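Local coordinates for succinate-semialdehyde dehydrogenase (Synechococcus sp., PDB 4ITA), which catalyses the NADP(+)-dependent oxidation of succinic semialdehyde to succinate, at the interface of chains A and B. Residues are numbered along the deposited sequence; one frame, centred on the assembly and turned at random. Chains: chain A/B, Succinate-semialdehyde dehydrogenase.

Contact 1 and contact 2 are neighbouring parts of one patch, with the centres of their C-alpha atoms about 5 Å apart. They share A:Leu229 and A:Gly434 on one side and B:Ile224 on the other. In contact 1 the isoleucine side chain plugs into chain A beside helix 210-222; in contact 2 the loop that continues from it passes over A:Tyr435. Between them the contacts engage the end of B helix 210-222 and the loop residues up to B:Pro226. A two-fold axis repeats both contacts with the chains exchanged, an arrangement consistent with the dimers usual among aldehyde dehydrogenases.

Contact 1: the interface of chains A and B. Residues chain A 210, 213-214, 229, 231, 432, 434; chain B 221-222, 224.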
# COMPACT_ATOMS: atom_id res chain seq x y z
N GLU A 210 -13.12 4.13 10.91
CA GLU A 210 -12.46 2.84 10.99
C GLU A 210 -13.31 1.64 10.55
O GLU A 210 -12.82 0.78 9.83
CB GLU A 210 -11.86 2.59 12.37
CG GLU A 210 -11.04 1.31 12.41
CD GLU A 210 -10.28 1.13 13.70
OE1 GLU A 210 -9.95 2.15 14.35
OE2 GLU A 210 -10.02 -0.04 14.06
N GLY A 213 -13.36 1.62 6.78
CA GLY A 213 -12.04 1.26 6.27
C GLY A 213 -11.70 -0.21 6.46
O GLY A 213 -11.19 -0.87 5.56
N ALA A 214 -12.01 -0.75 7.64
CA ALA A 214 -11.78 -2.16 7.92
C ALA A 214 -12.56 -3.06 6.95
O ALA A 214 -12.04 -4.07 6.48
CB ALA A 214 -12.17 -2.48 9.35
N LEU A 229 -6.03 4.07 2.97
CA LEU A 229 -7.04 4.42 3.97
C LEU A 229 -6.68 5.73 4.66
O LEU A 229 -5.60 5.85 5.24
CB LEU A 229 -7.19 3.32 5.02
CG LEU A 229 -7.70 1.96 4.56
CD1 LEU A 229 -7.88 1.06 5.78
CD2 LEU A 229 -9.01 2.08 3.81
N LEU A 231 -8.25 7.71 7.57
CA LEU A 231 -9.27 7.58 8.60
C LEU A 231 -9.22 8.73 9.59
O LEU A 231 -8.57 9.75 9.33
CB LEU A 231 -9.20 6.21 9.29
CG LEU A 231 -9.10 5.03 8.31
CD1 LEU A 231 -8.99 3.73 9.09
CD2 LEU A 231 -10.29 4.97 7.32
N ARG A 432 -4.02 3.74 13.78
CA ARG A 432 -5.37 3.44 13.34
C ARG A 432 -5.97 4.54 12.46
O ARG A 432 -7.13 4.43 12.04
CB ARG A 432 -6.28 3.13 14.54
CG ARG A 432 -5.94 1.80 15.22
CD ARG A 432 -6.69 0.64 14.61
NE ARG A 432 -6.13 -0.65 15.02
CZ ARG A 432 -6.74 -1.82 14.88
NH1 ARG A 432 -7.96 -1.86 14.35
NH2 ARG A 432 -6.15 -2.94 15.28
N GLY A 434 -4.86 5.07 9.52
CA GLY A 434 -4.72 4.58 8.16
C GLY A 434 -3.29 4.44 7.68
O GLY A 434 -2.35 4.36 8.47
N GLY B 221 -6.12 -5.93 6.60
CA GLY B 221 -7.07 -4.90 6.23
C GLY B 221 -8.06 -4.62 7.34
O GLY B 221 -8.34 -3.45 7.65
N GLN B 222 -8.56 -5.68 7.96
CA GLN B 222 -9.47 -5.55 9.10
C GLN B 222 -8.84 -4.78 10.25
O GLN B 222 -9.51 -4.04 10.97
CB GLN B 222 -9.91 -6.93 9.60
CG GLN B 222 -10.84 -6.89 10.81
CD GLN B 222 -12.18 -6.24 10.52
OE1 GLN B 222 -12.72 -6.36 9.42
NE2 GLN B 222 -12.73 -5.54 11.51
N ILE B 224 -6.53 -2.43 9.89
CA ILE B 224 -6.04 -1.14 9.38
C ILE B 224 -4.51 -1.11 9.31
O ILE B 224 -3.86 -0.17 9.76
CB ILE B 224 -6.56 0.09 10.22
CG1 ILE B 224 -8.03 -0.08 10.60
CG2 ILE B 224 -6.35 1.40 9.46
CD1 ILE B 224 -8.97 -0.27 9.42
O HOH W 1 -1.68 1.59 10.04
O HOH W 2 -11.00 -2.36 12.75
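With chi1 at -41° and chi2 at -57°, B:Ile224 holds CG2 anti to its backbone N and folds CD1 back, which points CG2 toward A:Leu231 and A:Gly434 and CD1 toward the chain A helix, both methyls still touching the leucines. The pocket is assembled around motifs of the aldehyde dehydrogenase family: A:Glu210 and A:Ala214 in and just after the GSxxxG turn that opens helix 210-222, A:Leu229 and A:Leu231 flanking the general-base glutamate of the LELGG stretch, and A:Gly434 from the C-terminal SGxGRE segment. B:Ile224 CG2 meets CD1 of A:Leu231 tip to tip at 3.5 Å and rests 3.8 Å from CA of A:Gly434. The other methyl, B:Ile224 CD1, lies 3.7 Å from CA of A:Ala214, against the helix backbone, while A:Leu229 crosses the isoleucine at about a right angle.

The extended A:Glu210, its CG anti to the backbone N, runs obliquely past the isoleucine, CG lying 3.8 Å from CG1 of B:Ile224. Its OE2 accepts a hydrogen bond and salt bridge of 2.8 Å from NH1 of A:Arg432, on the syn side but 34° out of the carboxylate plane. Water 2 connects the same OE2 to the carbonyl of B:Gln222, giving the intrachain ion pair an indirect hold on the partner. That carbonyl O also packs 3.5 Å from CB of A:Ala214, and the amide end of B:Gln222 bends round the same methyl.

Contact 2: the interface of chains A and B. Residues chain A 229, 431, 434-435; chain B 224-226.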
# COMPACT_ATOMS: atom_id res chain seq x y z
N LEU A 229 -6.03 4.07 2.97
CA LEU A 229 -7.04 4.42 3.97
C LEU A 229 -6.68 5.73 4.66
O LEU A 229 -5.60 5.85 5.24
CB LEU A 229 -7.19 3.32 5.02
CG LEU A 229 -7.70 1.96 4.56
CD1 LEU A 229 -7.88 1.06 5.78
CD2 LEU A 229 -9.01 2.08 3.81
N LYS A 431 -0.81 4.45 12.46
CA LYS A 431 -1.58 3.76 13.49
C LYS A 431 -3.00 3.51 12.97
O LYS A 431 -3.17 3.13 11.81
CB LYS A 431 -1.54 4.55 14.81
CG LYS A 431 -0.12 4.69 15.37
CD LYS A 431 0.00 5.75 16.46
CE LYS A 431 -0.86 5.42 17.67
NZ LYS A 431 -0.51 6.31 18.83
N GLY A 434 -4.86 5.07 9.52
CA GLY A 434 -4.72 4.58 8.16
C GLY A 434 -3.29 4.44 7.68
O GLY A 434 -2.35 4.36 8.47
N TYR A 435 -3.15 4.39 6.36
CA TYR A 435 -1.86 4.19 5.71
C TYR A 435 -1.96 4.67 4.28
O TYR A 435 -3.06 4.81 3.72
CB TYR A 435 -1.44 2.72 5.76
CG TYR A 435 -2.51 1.77 5.27
CD1 TYR A 435 -3.28 1.03 6.16
CD2 TYR A 435 -2.77 1.63 3.91
CE1 TYR A 435 -4.27 0.16 5.71
CE2 TYR A 435 -3.77 0.77 3.45
CZ TYR A 435 -4.51 0.05 4.36
OH TYR A 435 -5.50 -0.81 3.93
N ILE B 224 -6.53 -2.43 9.89
CA ILE B 224 -6.04 -1.14 9.38
C ILE B 224 -4.51 -1.11 9.31
O ILE B 224 -3.86 -0.17 9.76
CB ILE B 224 -6.56 0.09 10.22
CG1 ILE B 224 -8.03 -0.08 10.60
CG2 ILE B 224 -6.35 1.40 9.46
CD1 ILE B 224 -8.97 -0.27 9.42
N LYS B 225 -3.93 -2.17 8.75
CA LYS B 225 -2.47 -2.25 8.65
C LYS B 225 -2.03 -2.42 7.21
O LYS B 225 -2.63 -3.19 6.46
CB LYS B 225 -1.94 -3.39 9.53
CG LYS B 225 -2.17 -3.15 11.02
CD LYS B 225 -1.82 -4.35 11.89
CE LYS B 225 -2.30 -4.06 13.31
NZ LYS B 225 -1.89 -5.11 14.28
N PRO B 226 -0.99 -1.67 6.80
CA PRO B 226 -0.53 -1.75 5.42
C PRO B 226 0.15 -3.07 5.10
O PRO B 226 0.75 -3.71 5.98
CB PRO B 226 0.48 -0.59 5.33
CG PRO B 226 0.99 -0.43 6.72
CD PRO B 226 -0.19 -0.74 7.61
O HOH W 3 -1.68 1.59 10.04
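The short strand 434-435 of chain A, with the 3-10 turn 431-433 before it, faces the B loop 224-226 that leaves helix 210-222, and A:Tyr435 lies against B:Pro226 at its centre. The tyrosine takes chi1 51°, placing CG between its own backbone N and carbonyl carbon, and chi2 -103° turns one ring face to the loop. CA of B:Pro226 sits 3.9 Å above that face, offset toward the rim, and CB of the proline is 3.8 Å from CG of the tyrosine. The peptide joining B:Lys225 to B:Pro226 lies nearly parallel to the ring over its CD1-CE1 side: the proline N is 3.6 Å from CD1 of A:Tyr435, and C of B:Lys225 is 3.7 Å from CE1 of the same ring. The carbonyl carbon of B:Ile224 stands in plane at the edge, and CB of A:Leu229 comes to the opposite face, so the ring is a flat spacer between A:Leu229, on strand 227-230 of its own chain and offset toward the rim, and the partner's loop. An alanine here would probably leave a gap between A:Leu229 and the loop, with B:Pro226 robbed of the surface that holds it.

Polar contact is made through water 3, which gathers three carbonyls. It lies 2.8 Å from O of A:Lys431 and 2.8 Å from O of B:Ile224, while O of A:Gly434 is more distant at 3.2 Å. A water has two hydrogens to give, so the longer contact is likely to be weak or shared.

In the fold, the chain B loop joins helix 210-222 to strand 227-230 of the cofactor-binding region; A:Lys431, A:Gly434 and A:Tyr435 belong to the C-terminal segment that leads into helix 440-445, while A:Leu229 backs them from strand 227-230, tying these regions together between subunits.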